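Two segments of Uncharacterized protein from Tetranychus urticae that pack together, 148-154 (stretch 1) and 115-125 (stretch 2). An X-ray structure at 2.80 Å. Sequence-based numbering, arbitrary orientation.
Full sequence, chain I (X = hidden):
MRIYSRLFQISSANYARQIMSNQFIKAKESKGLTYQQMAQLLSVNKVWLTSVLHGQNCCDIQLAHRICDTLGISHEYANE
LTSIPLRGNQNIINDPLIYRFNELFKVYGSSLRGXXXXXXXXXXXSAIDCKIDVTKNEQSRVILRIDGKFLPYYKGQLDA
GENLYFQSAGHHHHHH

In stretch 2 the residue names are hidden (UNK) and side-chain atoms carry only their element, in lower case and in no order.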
# COMPACT_ATOMS: atom_id res chain seq x y z
N GLY I 148 25.97 18.02 -5.77
CA GLY I 148 24.75 18.74 -5.47
C GLY I 148 24.96 19.93 -4.58
O GLY I 148 25.88 19.96 -3.80
N LYS I 149 24.06 20.91 -4.68
CA LYS I 149 24.09 22.04 -3.80
C LYS I 149 23.59 21.59 -2.43
O LYS I 149 22.58 20.91 -2.33
CB LYS I 149 23.22 23.19 -4.33
CG LYS I 149 23.15 24.38 -3.39
CD LYS I 149 22.75 25.68 -4.08
CE LYS I 149 23.57 26.86 -3.53
NZ LYS I 149 23.24 28.14 -4.25
N PHE I 150 24.26 22.06 -1.39
CA PHE I 150 23.77 21.93 -0.05
C PHE I 150 22.86 23.12 0.24
O PHE I 150 23.26 24.26 0.07
CB PHE I 150 24.95 21.94 0.92
CG PHE I 150 24.52 21.88 2.35
CD1 PHE I 150 23.98 20.70 2.86
CD2 PHE I 150 24.61 23.01 3.15
CE1 PHE I 150 23.53 20.64 4.14
CE2 PHE I 150 24.17 22.96 4.43
CZ PHE I 150 23.64 21.77 4.94
N LEU I 151 21.64 22.85 0.71
CA LEU I 151 20.70 23.89 1.11
C LEU I 151 20.47 23.75 2.59
O LEU I 151 19.93 22.76 3.04
CB LEU I 151 19.34 23.70 0.48
CG LEU I 151 19.19 23.81 -1.01
CD1 LEU I 151 17.80 23.46 -1.54
CD2 LEU I 151 19.63 25.19 -1.49
N PRO I 152 20.83 24.78 3.36
CA PRO I 152 20.53 24.67 4.78
C PRO I 152 19.07 24.99 5.07
O PRO I 152 18.47 25.80 4.37
CB PRO I 152 21.45 25.71 5.38
CG PRO I 152 21.63 26.73 4.33
CD PRO I 152 21.51 26.03 3.01
N TYR I 153 18.51 24.35 6.09
CA TYR I 153 17.18 24.68 6.56
C TYR I 153 17.09 26.12 7.07
O TYR I 153 18.03 26.65 7.66
CB TYR I 153 16.76 23.77 7.70
CG TYR I 153 16.08 22.54 7.25
CD1 TYR I 153 14.72 22.55 6.98
CD2 TYR I 153 16.78 21.35 7.11
CE1 TYR I 153 14.06 21.40 6.56
CE2 TYR I 153 16.14 20.21 6.66
CZ TYR I 153 14.79 20.25 6.41
OH TYR I 153 14.16 19.13 6.01
N TYR I 154 15.92 26.72 6.87
CA TYR I 154 15.58 28.05 7.39
C TYR I 154 15.71 28.02 8.91
O TYR I 154 15.31 27.04 9.56
CB TYR I 154 14.16 28.40 6.94
CG TYR I 154 13.58 29.63 7.54
CD1 TYR I 154 14.16 30.84 7.37
CD2 TYR I 154 12.39 29.57 8.27
CE1 TYR I 154 13.61 31.98 7.92
CE2 TYR I 154 11.83 30.70 8.84
CZ TYR I 154 12.45 31.90 8.67
OH TYR I 154 11.90 33.02 9.21
N UNK I 115 26.89 12.00 8.22
CA UNK I 115 28.08 12.63 7.71
C UNK I 115 27.77 14.01 7.17
O UNK I 115 28.47 14.96 7.47
c UNK I 115 29.55 9.46 6.18
c UNK I 115 29.85 12.60 5.95
c UNK I 115 28.73 11.81 6.62
c UNK I 115 29.32 10.55 7.21
N UNK I 116 26.69 14.13 6.41
CA UNK I 116 26.33 15.43 5.85
C UNK I 116 26.00 16.40 6.98
O UNK I 116 26.35 17.59 6.87
c UNK I 116 25.71 14.65 3.57
c UNK I 116 25.20 15.34 4.83
c UNK I 116 24.60 14.11 2.65
c UNK I 116 24.70 16.72 4.43
N UNK I 117 25.32 15.94 8.04
CA UNK I 117 24.96 16.84 9.12
C UNK I 117 26.18 17.38 9.80
O UNK I 117 26.25 18.56 10.11
c UNK I 117 22.65 15.98 9.78
n UNK I 117 22.10 16.57 8.67
c UNK I 117 20.84 16.23 8.56
n UNK I 117 20.54 15.44 9.58
c UNK I 117 21.65 15.28 10.37
c UNK I 117 24.07 16.20 10.18
N UNK I 118 27.14 16.50 10.03
CA UNK I 118 28.38 16.86 10.73
C UNK I 118 29.25 17.78 9.89
O UNK I 118 29.77 18.74 10.40
c UNK I 118 31.14 14.41 11.92
c UNK I 118 29.11 15.58 11.11
o UNK I 118 31.89 13.77 11.15
c UNK I 118 30.56 15.73 11.46
o UNK I 118 30.83 14.03 13.07
N UNK I 119 29.37 17.51 8.59
CA UNK I 119 30.28 18.25 7.69
C UNK I 119 29.69 19.47 6.96
O UNK I 119 30.44 20.34 6.56
o UNK I 119 32.39 15.63 5.06
o UNK I 119 32.97 14.25 6.69
c UNK I 119 31.58 16.12 7.27
c UNK I 119 30.87 17.32 6.66
c UNK I 119 32.36 15.27 6.27
N UNK I 120 28.38 19.54 6.80
CA UNK I 120 27.70 20.72 6.22
C UNK I 120 26.71 21.45 7.15
O UNK I 120 26.52 22.66 7.02
c UNK I 120 28.84 20.07 1.77
c UNK I 120 27.72 19.78 3.88
c UNK I 120 26.90 20.32 5.00
c UNK I 120 28.85 17.94 2.83
c UNK I 120 29.21 18.74 1.77
c UNK I 120 28.10 20.59 2.82
c UNK I 120 28.10 18.45 3.88
N UNK I 121 26.06 20.73 8.05
CA UNK I 121 25.09 21.31 8.95
C UNK I 121 23.72 20.73 8.68
O UNK I 121 23.58 19.77 7.94
N UNK I 122 22.71 21.34 9.27
CA UNK I 122 21.38 20.90 9.13
C UNK I 122 20.81 21.38 7.81
O UNK I 122 20.38 22.52 7.65
c UNK I 122 19.10 21.03 10.15
o UNK I 122 18.25 21.70 10.81
c UNK I 122 20.55 21.44 10.25
o UNK I 122 18.79 20.00 9.47
N UNK I 123 20.79 20.49 6.85
CA UNK I 123 20.20 20.77 5.56
C UNK I 123 20.03 19.50 4.74
O UNK I 123 19.92 18.40 5.29
N UNK I 124 20.02 19.69 3.43
CA UNK I 124 19.93 18.63 2.47
C UNK I 124 20.80 18.88 1.26
O UNK I 124 21.26 20.00 1.05
c UNK I 124 18.52 18.54 1.93
c UNK I 124 18.14 19.82 1.23
c UNK I 124 17.56 18.23 3.06
c UNK I 124 17.06 19.61 0.27
N UNK I 125 20.98 17.85 0.46
CA UNK I 125 21.62 17.98 -0.82
C UNK I 125 20.54 17.99 -1.88
O UNK I 125 19.74 17.07 -1.91
c UNK I 125 23.31 16.95 -2.37
s UNK I 125 23.95 15.41 -3.00
c UNK I 125 22.55 16.80 -1.07
c UNK I 125 22.48 14.94 -3.96

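Position 115 carries four side-chain carbons, forked at the first, with one arm two carbons long, and lies beyond the reach of stretch 1; the beta-branched pattern is that of Ile115. Position 116, also helical, repeats the four-carbon fork with one longer arm. It points toward stretch 1, where the short arm approaches CE1 of Phe150. This is Ile116, and its CG2 lies 4.1 Å from Phe150 CE1.

At position 117 one carbon leads to a five-membered ring of three carbons and two nitrogens, an imidazole, and makes no contact with stretch 1; the residue is His117. Positions 118 and 119 each have three carbons in a row, the third carrying two oxygens, and both are out of reach of the strand. These unbranched carboxylates are Glu118 and Glu119.

Position 120 has one carbon followed by a six-carbon ring with no further atom attached. That first carbon sits over one face of the Phe150 ring, 3.5 Å from Phe150 CE1, hence Phe120. Phe120 CB lies 3.5 Å from the centroid of the Phe150 ring, 11° off its normal, a CH-pi contact. The two aromatic rings meet obliquely, with centroids 5.2 Å apart and planes at 32°.

Position 121 has no side-chain atoms, and its carbonyl O lies 3.6 Å from Phe150 CZ. Its phi of 116° and psi of -169° would jam a CB against the carbonyl O of Phe120, so the backbone itself calls for glycine as the chain leaves the helix: Gly121.

Position 122 shows two carbons, the second bearing two oxygens. One carboxylate oxygen lies 3.4 Å from Tyr153 CD2, and the backbone O accepts a hydrogen bond from Tyr153 N at 3.0 Å. This is Asp122, one carbon shorter than the glutamates; the oxygen near Tyr153 is OD1, and both carboxylate oxygens are hydrogen-bonded elsewhere in the structure.

Position 123 again lacks a side chain. An ideal CB there would fall 2.3 Å from Leu151 O and 2.6 Å from Phe150 CZ, both clashes, which fits Gly123. The bare CA can thus approach Pro152 CA to 4.0 Å.

Position 124 has four carbons forked at the first, one arm two carbons long. The longer arm packs near Leu151 CB, on the same face of the sheet, and the short arm near Tyr153 CE2. This is Ile124, with CG1 4.1 Å from Leu151 CB and CG2 4.3 Å from Tyr153 CE2. Position 125 has an unbranched chain of two carbons, a sulfur and a terminal carbon. Its second carbon packs against Gly148 CA, where an ideal CB on the glycine would clash. The sulfur identifies Met125, whose CG lies 3.9 Å from Gly148 CA.

The contact joins an antiparallel strand pairing to apolar packing of Phe150 against Ile116 and Phe120. Leu151 and Ile124 form the hydrogen-bonded pair, with Leu151 N to Ile124 O at 2.9 Å and Ile124 N to Leu151 O at 3.1 Å; the Tyr153–Asp122 bond extends this ladder past the strand end. Phe150 and Met125 share the other face of the sheet, and from there the Phe150 ring ties the strand to the preceding helix.

Stretch 2, residues 115-125: IIHEEFGDGIM
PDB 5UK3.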